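PDB 6EU8: putative heme binding protein from Tannerella forsythia, which probably binds heme as a member of the HmuY-like family of bacterial heme-binding proteins, here in its heme-free form. Local coordinates for residues 15-20 against 26-31; 162-165 against 169-172. All blocks are in the same frame, centred on the assembly; numbering follows the deposited sequence.

Contact 1: 15-20 against 26-31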
loop_
_atom_site.group_PDB
_atom_site.type_symbol
_atom_site.label_atom_id
_atom_site.label_comp_id
_atom_site.label_asym_id
_atom_site.label_seq_id
_atom_site.Cartn_x
_atom_site.Cartn_y
_atom_site.Cartn_z
ATOM N N LYS A 15 -10.069 0.790 -9.114
ATOM C CA LYS A 15 -10.185 1.684 -7.964
ATOM C C LYS A 15 -9.210 2.839 -8.052
ATOM O O LYS A 15 -8.126 2.678 -8.602
ATOM C CB LYS A 15 -9.840 0.951 -6.669
ATOM C CG LYS A 15 -10.951 0.135 -6.066
ATOM C CD LYS A 15 -12.026 1.047 -5.524
ATOM C CE LYS A 15 -12.694 0.450 -4.316
ATOM N NZ LYS A 15 -13.918 1.255 -4.071
ATOM N N THR A 16 -9.598 3.963 -7.464
ATOM C CA THR A 16 -8.715 5.122 -7.306
ATOM C C THR A 16 -8.710 5.515 -5.830
ATOM O O THR A 16 -9.767 5.788 -5.253
ATOM C CB THR A 16 -9.157 6.297 -8.192
ATOM O OG1 THR A 16 -9.057 5.891 -9.569
ATOM C CG2 THR A 16 -8.274 7.516 -7.947
ATOM N N ILE A 17 -7.520 5.502 -5.217
ATOM C CA ILE A 17 -7.340 5.767 -3.781
ATOM C C ILE A 17 -6.556 7.072 -3.548
ATOM O O ILE A 17 -5.447 7.252 -4.059
ATOM C CB ILE A 17 -6.593 4.596 -3.065
ATOM C CG1 ILE A 17 -7.288 3.246 -3.295
ATOM C CG2 ILE A 17 -6.373 4.900 -1.580
ATOM C CD1 ILE A 17 -8.691 3.140 -2.727
ATOM N N ASP A 18 -7.119 7.964 -2.736
ATOM C CA ASP A 18 -6.417 9.177 -2.316
ATOM C C ASP A 18 -5.499 8.866 -1.140
ATOM O O ASP A 18 -5.930 8.895 0.018
ATOM C CB ASP A 18 -7.413 10.280 -1.962
ATOM C CG ASP A 18 -6.750 11.566 -1.516
ATOM O OD1 ASP A 18 -5.511 11.633 -1.369
ATOM O OD2 ASP A 18 -7.510 12.536 -1.265
ATOM N N ALA A 19 -4.236 8.566 -1.457
ATOM C CA ALA A 19 -3.191 8.288 -0.446
ATOM C C ALA A 19 -2.193 9.447 -0.355
ATOM O O ALA A 19 -1.032 9.251 -0.032
ATOM C CB ALA A 19 -2.492 6.967 -0.787
ATOM N N THR A 20 -2.667 10.681 -0.577
ATOM C CA THR A 20 -1.778 11.844 -0.568
ATOM C C THR A 20 -1.222 12.229 0.810
ATOM O O THR A 20 -0.152 12.821 0.893
ATOM C CB THR A 20 -2.489 13.100 -1.167
ATOM O OG1 THR A 20 -3.680 13.395 -0.434
ATOM C CG2 THR A 20 -2.772 12.882 -2.637
ATOM N N THR A 26 -5.129 3.996 3.908
ATOM C CA THR A 26 -6.455 3.641 3.382
ATOM C C THR A 26 -6.535 2.125 3.220
ATOM O O THR A 26 -5.751 1.535 2.452
ATOM C CB THR A 26 -6.762 4.391 2.067
ATOM O OG1 THR A 26 -6.735 5.799 2.338
ATOM C CG2 THR A 26 -8.150 4.049 1.538
ATOM N N TYR A 27 -7.468 1.493 3.953
ATOM C CA TYR A 27 -7.682 0.036 3.965
ATOM C C TYR A 27 -8.742 -0.325 2.911
ATOM O O TYR A 27 -9.786 0.322 2.860
ATOM C CB TYR A 27 -8.099 -0.419 5.397
ATOM C CG TYR A 27 -7.070 -0.038 6.460
ATOM C CD1 TYR A 27 -7.104 1.211 7.107
ATOM C CD2 TYR A 27 -6.027 -0.892 6.780
ATOM C CE1 TYR A 27 -6.134 1.562 8.049
ATOM C CE2 TYR A 27 -5.037 -0.535 7.714
ATOM C CZ TYR A 27 -5.106 0.697 8.348
ATOM O OH TYR A 27 -4.133 1.069 9.286
ATOM N N VAL A 28 -8.449 -1.314 2.061
ATOM C CA VAL A 28 -9.267 -1.624 0.859
ATOM C C VAL A 28 -9.755 -3.079 0.873
ATOM O O VAL A 28 -8.958 -4.009 0.947
ATOM C CB VAL A 28 -8.470 -1.401 -0.461
ATOM C CG1 VAL A 28 -9.342 -1.609 -1.718
ATOM C CG2 VAL A 28 -7.817 -0.015 -0.490
ATOM N N ASN A 29 -11.095 -3.246 0.771
ATOM C CA ASN A 29 -11.739 -4.543 0.573
ATOM C C ASN A 29 -11.978 -4.756 -0.927
ATOM O O ASN A 29 -12.785 -4.033 -1.536
ATOM C CB ASN A 29 -13.084 -4.557 1.316
ATOM C CG ASN A 29 -13.720 -5.933 1.363
ATOM O OD1 ASN A 29 -13.784 -6.632 0.355
ATOM N ND2 ASN A 29 -14.186 -6.332 2.544
ATOM N N LEU A 30 -11.230 -5.669 -1.516
ATOM C CA LEU A 30 -11.316 -5.973 -2.953
ATOM C C LEU A 30 -12.554 -6.788 -3.327
ATOM O O LEU A 30 -12.976 -6.762 -4.492
ATOM C CB LEU A 30 -10.060 -6.687 -3.412
ATOM C CG LEU A 30 -8.746 -5.919 -3.222
ATOM C CD1 LEU A 30 -7.553 -6.839 -3.425
ATOM C CD2 LEU A 30 -8.702 -4.721 -4.174
ATOM N N GLU A 31 -13.136 -7.496 -2.348
ATOM C CA GLU A 31 -14.342 -8.296 -2.602
ATOM C C GLU A 31 -15.546 -7.366 -2.744
ATOM O O GLU A 31 -16.312 -7.486 -3.697
ATOM C CB GLU A 31 -14.568 -9.361 -1.508
ATOM C CG GLU A 31 -15.771 -10.292 -1.792
ATOM C CD GLU A 31 -15.819 -11.569 -0.960
ATOM O OE1 GLU A 31 -15.038 -11.755 0.000
ATOM O OE2 GLU A 31 -16.669 -12.423 -1.285
#

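Contact 2: 162-165 against 169-172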
loop_
_atom_site.group_PDB
_atom_site.type_symbol
_atom_site.label_atom_id
_atom_site.label_comp_id
_atom_site.label_asym_id
_atom_site.label_seq_id
_atom_site.Cartn_x
_atom_site.Cartn_y
_atom_site.Cartn_z
ATOM N N VAL A 162 -1.515 -11.450 -5.335
ATOM C CA VAL A 162 -1.530 -11.400 -3.879
ATOM C C VAL A 162 -2.490 -12.473 -3.345
ATOM O O VAL A 162 -3.649 -12.504 -3.760
ATOM C CB VAL A 162 -1.982 -10.022 -3.360
ATOM C CG1 VAL A 162 -1.694 -9.894 -1.875
ATOM C CG2 VAL A 162 -1.269 -8.878 -4.105
ATOM N N LYS A 163 -1.986 -13.284 -2.417
ATOM C CA LYS A 163 -2.777 -14.319 -1.695
ATOM C C LYS A 163 -3.150 -13.805 -0.323
ATOM O O LYS A 163 -2.258 -13.304 0.411
ATOM C CB LYS A 163 -1.948 -15.600 -1.483
ATOM C CG LYS A 163 -1.501 -16.316 -2.741
ATOM C CD LYS A 163 -0.320 -17.277 -2.530
ATOM C CE LYS A 163 -0.707 -18.580 -1.865
ATOM N NZ LYS A 163 0.329 -19.606 -2.164
ATOM N N PHE A 164 -4.438 -13.946 0.055
ATOM C CA PHE A 164 -4.982 -13.386 1.301
ATOM C C PHE A 164 -5.235 -14.436 2.391
ATOM O O PHE A 164 -5.221 -15.643 2.107
ATOM C CB PHE A 164 -6.227 -12.561 1.000
ATOM C CG PHE A 164 -5.957 -11.436 0.035
ATOM C CD1 PHE A 164 -5.123 -10.385 0.418
ATOM C CD2 PHE A 164 -6.481 -11.446 -1.254
ATOM C CE1 PHE A 164 -4.822 -9.368 -0.478
ATOM C CE2 PHE A 164 -6.201 -10.417 -2.151
ATOM C CZ PHE A 164 -5.361 -9.380 -1.756
ATOM N N LYS A 165 -5.419 -13.952 3.629
ATOM C CA LYS A 165 -5.461 -14.817 4.818
ATOM C C LYS A 165 -6.631 -15.808 4.833
ATOM O O LYS A 165 -6.542 -16.834 5.523
ATOM C CB LYS A 165 -5.440 -13.998 6.118
ATOM C CG LYS A 165 -6.678 -13.177 6.407
ATOM C CD LYS A 165 -6.504 -12.323 7.653
ATOM C CE LYS A 165 -7.763 -11.511 7.926
ATOM N NZ LYS A 165 -7.977 -11.298 9.389
ATOM N N TYR A 169 -7.542 -14.652 -3.510
ATOM C CA TYR A 169 -6.374 -14.040 -4.182
ATOM C C TYR A 169 -6.807 -13.047 -5.246
ATOM O O TYR A 169 -7.934 -13.071 -5.716
ATOM C CB TYR A 169 -5.441 -15.102 -4.760
ATOM C CG TYR A 169 -6.059 -15.973 -5.831
ATOM C CD1 TYR A 169 -6.726 -17.163 -5.494
ATOM C CD2 TYR A 169 -5.926 -15.654 -7.185
ATOM C CE1 TYR A 169 -7.266 -17.978 -6.484
ATOM C CE2 TYR A 169 -6.487 -16.459 -8.176
ATOM C CZ TYR A 169 -7.145 -17.617 -7.819
ATOM O OH TYR A 169 -7.694 -18.432 -8.798
ATOM N N ALA A 170 -5.910 -12.105 -5.562
ATOM C CA ALA A 170 -6.151 -11.145 -6.649
ATOM C C ALA A 170 -4.944 -11.003 -7.555
ATOM O O ALA A 170 -3.784 -11.119 -7.123
ATOM C CB ALA A 170 -6.519 -9.794 -6.095
ATOM N N LYS A 171 -5.265 -10.771 -8.832
ATOM C CA LYS A 171 -4.336 -10.216 -9.822
ATOM C C LYS A 171 -4.529 -8.721 -9.824
ATOM O O LYS A 171 -5.660 -8.227 -9.940
ATOM C CB LYS A 171 -4.666 -10.764 -11.214
ATOM C CG LYS A 171 -4.693 -12.288 -11.312
ATOM C CD LYS A 171 -5.187 -12.688 -12.694
ATOM C CE LYS A 171 -5.869 -14.041 -12.713
ATOM N NZ LYS A 171 -6.396 -14.263 -14.099
ATOM N N ILE A 172 -3.423 -7.966 -9.715
ATOM C CA ILE A 172 -3.476 -6.503 -9.629
ATOM C C ILE A 172 -2.496 -5.857 -10.633
ATOM O O ILE A 172 -1.344 -6.274 -10.703
ATOM C CB ILE A 172 -3.119 -6.022 -8.189
ATOM C CG1 ILE A 172 -4.037 -6.667 -7.116
ATOM C CG2 ILE A 172 -3.184 -4.506 -8.123
ATOM C CD1 ILE A 172 -3.695 -6.322 -5.665
#

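Contact 1: 15-20 against 26-31
Ile17 meets Thr26 and Val28 where strands 15-18 and 26-28 run nearly antiparallel, 159° between their directions, with axes 8.8 Å apart at closest approach. No hydrogen bond joins the two segments: they belong to different antiparallel sheets, and their side chains pack face to face between the layers, as in the all-beta fold of HmuY-like proteins. Ile17 supplies both branches. Its CG2, anti to the backbone N (the CG1 branch has chi1 -55°), lies against Thr26 CG2 at 3.7 Å, the two side chains sliding past each other in opposite directions, while CD1 reaches Val28 CG2 at 4.0 Å. Thr35 and Ile73, from strands flanking 24-28 in its sheet, also touch Ile17 and widen this apolar patch. Thr26 meets Ile17 CG2 with its CB and methyl; the OG1 of this buried threonine is hydrogen-bonded to Thr37 OG1. Beyond the apolar patch the chain leaves its strand through an Asx turn, in which OD1 of the exposed Asp18 takes two bonds from one residue. Thr20 N approaches almost along the carboxylate C-O axis at 3.1 Å from OD1, and Thr20 OG1 donates to the syn lone pair of Asp18 OD1 at 2.7 Å.

Contact 2: 162-165 against 169-172
Val162 and Ala170 form an antiparallel hydrogen-bonded pair, and its two bonds tie the strands together. Val162 N donates to Ala170 O at 2.9 Å with an N-H...O angle of 167°, and Ala170 N returns a bond of equal length to Val162 O. The same oxygen also has a more bent CA-H...O contact from Tyr169 CA at 3.2 Å.

The tightly packed side carries Val162 and Ala170. The Val162 and Ile172 side chains cross at a slant, with CG2 of the valine 3.9 Å from CD1 of the isoleucine. Phe164, just past the strand, turns its ring back toward the partner strand: with CG anti to its own carbonyl carbon (chi1 -58°), CE2 comes within 4.0 Å of Ala170 CB, and CD2 lies 3.9 Å from Tyr169 CA. The ring meets this backbone obliquely, while His70 makes an edge-to-face contact with it and Phe193 packs nearby.

The other face is looser. Lys163 and Tyr169 form a non-hydrogen-bonded pair with CA atoms 4.4 Å apart, yet their side chains hardly meet: Tyr169 CB approaches Lys163 CA at 4.1 Å. Tyr169 CG sits between its backbone N and carbonyl carbon (chi1 62°), and the phenol then leads away from the opposing strand. Both residues remain partly exposed and touch Leu99; Lys163 also makes a cation-pi contact with Tyr104. Strand 160-163 pairs with 84-87 on its other edge, and 169-178 continues the sheet into 184-194. The arrangement is that of a two-stranded antiparallel beta hairpin, its strands joined by the short connection 164-168, which begins with Phe164, and built into the large curled sheet of the HmuY-like fold.

In the fold
Both contacts are largely buried, but contact 1 joins two sheets whereas contact 2 joins neighbouring strands within one. The large sheet links them: strand 11-18, holding 15-20, pairs with 184-194, which in turn pairs with 169-178, the strand of 169-172. Contact 1 relies on side-chain packing between layers, with its polar turn at an exposed end; contact 2 combines backbone hydrogen bonding with an apolar inner face and a partly exposed outer one. Their centres lie about 15 Å apart, yet they meet directly through Leu30, whose CD1 packs 3.7 Å from Phe164 CZ. Leu30 thereby carries the segment following strand 24-28 onto the hairpin's apolar face.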